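Local coordinates for protein argininosuccinate lyase (Chelativorans sp., PDB 6RXA) that is an EDDS lyase of the aspartase/fumarase superfamily, a C-N lyase that probably splits argininosuccinate into fumarate and arginine, at residues R112-L124 with E230-A242. The protein carries 2 engineered substitutions. Numbering follows the deposited sequence.
Sequences RNDLANAGKRMFL and EGVAGWDHVAEHA. With FMT (formic acid), chain B; FMT (formic acid), chain D; FMT (formic acid), chain C.
Arg-121 lays its guanidinium flat on one face of the His-237 ring, centres 3.7 Å apart and planes 20° apart. On the opposite face of that ring sits Val-238 CG2. Arg-121 NE donates to Asn-117 OD1 at 2.9 Å, nearly in line with the C=O bond, which helps fix the guanidinium's rotation. Asn-117 CG lies anti to the backbone N (chi1 -161°), and this carries the amide to the break between helices 228-233 and 236-262. There ND2 donates to Gly-234 O at 3.2 Å, in plane with both groups. With an alanine at Arg-121, His-237 would probably lose the group stacked on its face and Asn-117 OD1 its guanidinium donor. This part is tight and buried, though water 2 reaches His-237 NE2. Further along, Leu-124 CD1 meets Val-238 CG2 at 4.1 Å. Toward partly exposed Asn-113 the contact opens to the ligand pocket. Water 1 bridges Asn-113 O, Asn-117 ND2 and Val-232 O, and Val-232 CG1 packs on Asn-113 CB at 3.8 Å. Arg-112 and Asn-113 also hydrogen-bond formates. In other structures of this protein both bind succinate and fumarate. The contact links the helical core to the shared active site of the aspartase/fumarase fold.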
loop_
_atom_site.group_PDB
_atom_site.type_symbol
_atom_site.label_atom_id
_atom_site.label_comp_id
_atom_site.label_asym_id
_atom_site.label_seq_id
_atom_site.Cartn_x
_atom_site.Cartn_y
_atom_site.Cartn_z
ATOM N N ARG A 112 -23.912 -20.812 -0.457
ATOM C CA ARG A 112 -23.154 -19.915 -1.320
ATOM C C ARG A 112 -21.731 -19.695 -0.800
ATOM O O ARG A 112 -20.833 -19.372 -1.590
ATOM C CB ARG A 112 -23.866 -18.569 -1.486
ATOM C CG ARG A 112 -25.094 -18.641 -2.403
ATOM C CD ARG A 112 -25.749 -17.270 -2.591
ATOM N NE ARG A 112 -26.213 -16.706 -1.322
ATOM C CZ ARG A 112 -26.806 -15.523 -1.188
ATOM N NH1 ARG A 112 -27.014 -14.758 -2.243
ATOM N NH2 ARG A 112 -27.183 -15.101 0.010
ATOM N N ASN A 113 -21.493 -19.879 0.506
ATOM C CA ASN A 113 -20.195 -19.544 1.080
ATOM C C ASN A 113 -19.111 -20.523 0.647
ATOM O O ASN A 113 -18.018 -20.099 0.250
ATOM C CB ASN A 113 -20.277 -19.475 2.609
ATOM C CG ASN A 113 -21.219 -18.387 3.093
ATOM O OD1 ASN A 113 -21.604 -17.489 2.338
ATOM N ND2 ASN A 113 -21.600 -18.464 4.362
ATOM N N ASP A 114 -19.369 -21.838 0.753
ATOM C CA ASP A 114 -18.358 -22.798 0.301
ATOM C C ASP A 114 -18.298 -22.875 -1.220
ATOM O O ASP A 114 -17.207 -23.028 -1.783
ATOM C CB ASP A 114 -18.453 -24.148 1.019
ATOM C CG ASP A 114 -19.733 -24.907 0.783
ATOM O OD1 ASP A 114 -20.774 -24.318 0.429
ATOM O OD2 ASP A 114 -19.690 -26.145 1.025
ATOM N N LEU A 115 -19.440 -22.711 -1.891
ATOM C CA LEU A 115 -19.458 -22.612 -3.348
ATOM C C LEU A 115 -18.562 -21.476 -3.828
ATOM O O LEU A 115 -17.732 -21.659 -4.732
ATOM C CB LEU A 115 -20.895 -22.383 -3.834
ATOM C CG LEU A 115 -21.063 -21.965 -5.299
ATOM C CD1 LEU A 115 -20.681 -23.104 -6.232
ATOM C CD2 LEU A 115 -22.497 -21.522 -5.572
ATOM N N ALA A 116 -18.728 -20.288 -3.245
ATOM C CA ALA A 116 -17.960 -19.122 -3.672
ATOM C C ALA A 116 -16.471 -19.340 -3.454
ATOM O O ALA A 116 -15.661 -19.043 -4.336
ATOM C CB ALA A 116 -18.437 -17.872 -2.931
ATOM N N ASN A 117 -16.089 -19.844 -2.278
ATOM C CA ASN A 117 -14.670 -20.044 -1.991
ATOM C C ASN A 117 -14.076 -21.054 -2.964
ATOM O O ASN A 117 -12.974 -20.844 -3.494
ATOM C CB ASN A 117 -14.491 -20.507 -0.541
ATOM C CG ASN A 117 -13.068 -20.309 -0.012
ATOM O OD1 ASN A 117 -12.183 -21.143 -0.222
ATOM N ND2 ASN A 117 -12.861 -19.227 0.739
ATOM N N ALA A 118 -14.806 -22.142 -3.233
ATOM C CA ALA A 118 -14.319 -23.180 -4.140
ATOM C C ALA A 118 -14.228 -22.682 -5.577
ATOM O O ALA A 118 -13.244 -22.970 -6.276
ATOM C CB ALA A 118 -15.219 -24.417 -4.070
ATOM N N GLY A 119 -15.250 -21.968 -6.060
ATOM C CA GLY A 119 -15.205 -21.482 -7.429
ATOM C C GLY A 119 -14.070 -20.500 -7.654
ATOM O O GLY A 119 -13.403 -20.532 -8.692
ATOM N N LYS A 120 -13.848 -19.604 -6.693
ATOM C CA LYS A 120 -12.724 -18.671 -6.787
ATOM C C LYS A 120 -11.402 -19.421 -6.832
ATOM O O LYS A 120 -10.505 -19.076 -7.610
ATOM C CB LYS A 120 -12.721 -17.701 -5.600
ATOM C CG LYS A 120 -11.546 -16.670 -5.568
ATOM C CD LYS A 120 -11.778 -15.526 -6.573
ATOM C CE LYS A 120 -10.585 -14.585 -6.745
ATOM N NZ LYS A 120 -10.357 -13.751 -5.539
ATOM N N ARG A 121 -11.272 -20.476 -6.021
ATOM C CA ARG A 121 -10.057 -21.283 -6.040
ATOM C C ARG A 121 -9.858 -21.962 -7.394
ATOM O O ARG A 121 -8.730 -22.037 -7.896
ATOM C CB ARG A 121 -10.092 -22.327 -4.921
ATOM C CG ARG A 121 -9.815 -21.799 -3.517
ATOM C CD ARG A 121 -10.151 -22.884 -2.485
ATOM N NE ARG A 121 -9.790 -22.459 -1.135
ATOM C CZ ARG A 121 -8.565 -22.559 -0.625
ATOM N NH1 ARG A 121 -7.585 -23.086 -1.339
ATOM N NH2 ARG A 121 -8.338 -22.132 0.606
ATOM N N MET A 122 -10.934 -22.479 -8.002
ATOM C CA MET A 122 -10.776 -23.120 -9.303
ATOM C C MET A 122 -10.362 -22.112 -10.368
ATOM O O MET A 122 -9.528 -22.413 -11.234
ATOM C CB MET A 122 -12.079 -23.807 -9.697
ATOM C CG MET A 122 -12.432 -24.987 -8.820
ATOM S SD MET A 122 -13.977 -25.786 -9.323
ATOM C CE MET A 122 -13.450 -26.704 -10.750
ATOM N N PHE A 123 -10.935 -20.911 -10.320
ATOM C CA PHE A 123 -10.521 -19.844 -11.219
ATOM C C PHE A 123 -9.056 -19.485 -11.002
ATOM O O PHE A 123 -8.274 -19.457 -11.957
ATOM C CB PHE A 123 -11.411 -18.615 -11.010
ATOM C CG PHE A 123 -10.876 -17.372 -11.648
ATOM C CD1 PHE A 123 -10.814 -17.263 -13.023
ATOM C CD2 PHE A 123 -10.426 -16.323 -10.869
ATOM C CE1 PHE A 123 -10.291 -16.125 -13.609
ATOM C CE2 PHE A 123 -9.914 -15.173 -11.459
ATOM C CZ PHE A 123 -9.855 -15.083 -12.822
ATOM N N LEU A 124 -8.662 -19.218 -9.750
ATOM C CA LEU A 124 -7.277 -18.843 -9.475
ATOM C C LEU A 124 -6.317 -19.967 -9.844
ATOM O O LEU A 124 -5.204 -19.713 -10.324
ATOM C CB LEU A 124 -7.081 -18.430 -8.018
ATOM C CG LEU A 124 -7.814 -17.160 -7.600
ATOM C CD1 LEU A 124 -7.592 -16.863 -6.117
ATOM C CD2 LEU A 124 -7.408 -15.962 -8.461
ATOM N N GLU A 230 -12.238 -22.461 8.368
ATOM C CA GLU A 230 -11.158 -22.145 7.440
ATOM C C GLU A 230 -11.631 -22.279 5.997
ATOM O O GLU A 230 -11.198 -21.509 5.134
ATOM C CB GLU A 230 -9.951 -23.039 7.731
ATOM C CG GLU A 230 -8.726 -22.798 6.855
ATOM C CD GLU A 230 -8.055 -21.453 7.066
ATOM O OE1 GLU A 230 -8.601 -20.566 7.770
ATOM O OE2 GLU A 230 -6.951 -21.279 6.513
ATOM N N GLY A 231 -12.542 -23.216 5.736
ATOM C CA GLY A 231 -13.043 -23.402 4.384
ATOM C C GLY A 231 -13.751 -22.179 3.823
ATOM O O GLY A 231 -13.672 -21.906 2.625
ATOM N N VAL A 232 -14.471 -21.438 4.673
ATOM C CA VAL A 232 -15.182 -20.246 4.199
ATOM C C VAL A 232 -14.508 -18.926 4.553
ATOM O O VAL A 232 -14.642 -17.936 3.816
ATOM C CB VAL A 232 -16.670 -20.228 4.635
ATOM C CG1 VAL A 232 -17.399 -21.454 4.071
ATOM C CG2 VAL A 232 -16.816 -20.118 6.158
ATOM N N ALA A 233 -13.813 -18.878 5.696
ATOM C CA ALA A 233 -13.126 -17.675 6.144
ATOM C C ALA A 233 -11.733 -17.536 5.553
ATOM O O ALA A 233 -11.221 -16.406 5.453
ATOM C CB ALA A 233 -13.021 -17.673 7.675
ATOM N N GLY A 234 -11.127 -18.643 5.146
ATOM C CA GLY A 234 -9.756 -18.610 4.656
ATOM C C GLY A 234 -9.631 -17.834 3.356
ATOM O O GLY A 234 -10.363 -18.075 2.389
ATOM N N TRP A 235 -8.666 -16.918 3.320
ATOM C CA TRP A 235 -8.458 -16.025 2.187
ATOM C C TRP A 235 -6.974 -15.753 1.989
ATOM O O TRP A 235 -6.613 -14.937 1.129
ATOM C CB TRP A 235 -9.181 -14.706 2.454
ATOM C CG TRP A 235 -9.658 -13.944 1.242
ATOM C CD1 TRP A 235 -9.194 -12.758 0.785
ATOM C CD2 TRP A 235 -10.752 -14.302 0.395
ATOM N NE1 TRP A 235 -9.922 -12.352 -0.316
ATOM C CE2 TRP A 235 -10.883 -13.288 -0.575
ATOM C CE3 TRP A 235 -11.619 -15.393 0.352
ATOM C CZ2 TRP A 235 -11.837 -13.341 -1.587
ATOM C CZ3 TRP A 235 -12.581 -15.437 -0.641
ATOM C CH2 TRP A 235 -12.678 -14.419 -1.601
ATOM N N ASP A 236 -6.098 -16.399 2.766
ATOM C CA ASP A 236 -4.690 -16.023 2.708
ATOM C C ASP A 236 -4.086 -16.373 1.354
ATOM O O ASP A 236 -3.134 -15.720 0.920
ATOM C CB ASP A 236 -3.891 -16.717 3.809
ATOM C CG ASP A 236 -4.148 -16.157 5.194
ATOM O OD1 ASP A 236 -4.996 -15.252 5.356
ATOM O OD2 ASP A 236 -3.433 -16.625 6.118
ATOM N N HIS A 237 -4.608 -17.424 0.698
ATOM C CA HIS A 237 -4.157 -17.804 -0.638
ATOM C C HIS A 237 -4.433 -16.712 -1.661
ATOM O O HIS A 237 -3.686 -16.580 -2.641
ATOM C CB HIS A 237 -4.831 -19.114 -1.059
ATOM C CG HIS A 237 -6.330 -19.065 -1.039
ATOM N ND1 HIS A 237 -7.049 -18.951 0.131
ATOM C CD2 HIS A 237 -7.244 -19.127 -2.039
ATOM C CE1 HIS A 237 -8.340 -18.931 -0.148
ATOM N NE2 HIS A 237 -8.488 -19.052 -1.457
ATOM N N VAL A 238 -5.497 -15.930 -1.466
ATOM C CA VAL A 238 -5.793 -14.824 -2.373
ATOM C C VAL A 238 -4.771 -13.706 -2.188
ATOM O O VAL A 238 -4.223 -13.164 -3.159
ATOM C CB VAL A 238 -7.241 -14.341 -2.160
ATOM C CG1 VAL A 238 -7.606 -13.243 -3.126
ATOM C CG2 VAL A 238 -8.212 -15.520 -2.293
ATOM N N ALA A 239 -4.496 -13.352 -0.929
ATOM C CA ALA A 239 -3.440 -12.393 -0.635
ATOM C C ALA A 239 -2.099 -12.873 -1.171
ATOM O O ALA A 239 -1.339 -12.085 -1.753
ATOM C CB ALA A 239 -3.357 -12.162 0.874
ATOM N N GLU A 240 -1.797 -14.168 -1.004
ATOM C CA GLU A 240 -0.512 -14.692 -1.447
ATOM C C GLU A 240 -0.390 -14.668 -2.967
ATOM O O GLU A 240 0.679 -14.353 -3.498
ATOM C CB GLU A 240 -0.282 -16.096 -0.894
ATOM C CG GLU A 240 1.082 -16.655 -1.206
ATOM C CD GLU A 240 1.284 -18.067 -0.696
ATOM O OE1 GLU A 240 0.447 -18.575 0.061
ATOM O OE2 GLU A 240 2.299 -18.677 -1.058
ATOM N N HIS A 241 -1.469 -14.982 -3.679
ATOM C CA HIS A 241 -1.457 -14.883 -5.140
ATOM C C HIS A 241 -1.181 -13.447 -5.582
ATOM O O HIS A 241 -0.337 -13.200 -6.458
ATOM C CB HIS A 241 -2.797 -15.414 -5.654
ATOM C CG HIS A 241 -2.817 -15.718 -7.113
ATOM N ND1 HIS A 241 -3.753 -16.561 -7.674
ATOM C CD2 HIS A 241 -2.036 -15.285 -8.130
ATOM C CE1 HIS A 241 -3.541 -16.638 -8.977
ATOM N NE2 HIS A 241 -2.508 -15.872 -9.280
ATOM N N ALA A 242 -1.835 -12.480 -4.945
ATOM C CA ALA A 242 -1.569 -11.079 -5.243
ATOM C C ALA A 242 -0.118 -10.715 -4.951
ATOM O O ALA A 242 0.512 -9.964 -5.717
ATOM C CB ALA A 242 -2.520 -10.185 -4.447
HETATM C C FMT B . -25.021 -18.182 2.328
HETATM O O1 FMT B . -25.280 -18.967 3.229
HETATM O O2 FMT B . -25.818 -17.305 2.014
HETATM C C FMT D . -27.671 -11.220 -1.518
HETATM O O1 FMT D . -28.108 -12.340 -1.240
HETATM O O2 FMT D . -26.661 -11.061 -2.209
HETATM C C FMT C . -24.352 -16.175 5.216
HETATM O O1 FMT C . -25.268 -15.752 5.938
HETATM O O2 FMT C . -23.233 -16.493 5.656
HETATM O O HOH W 1 -15.806 -18.075 1.188
HETATM O O HOH W 2 -11.125 -18.662 -2.570
HETATM O O HOH W 3 -10.604 -21.614 2.308
#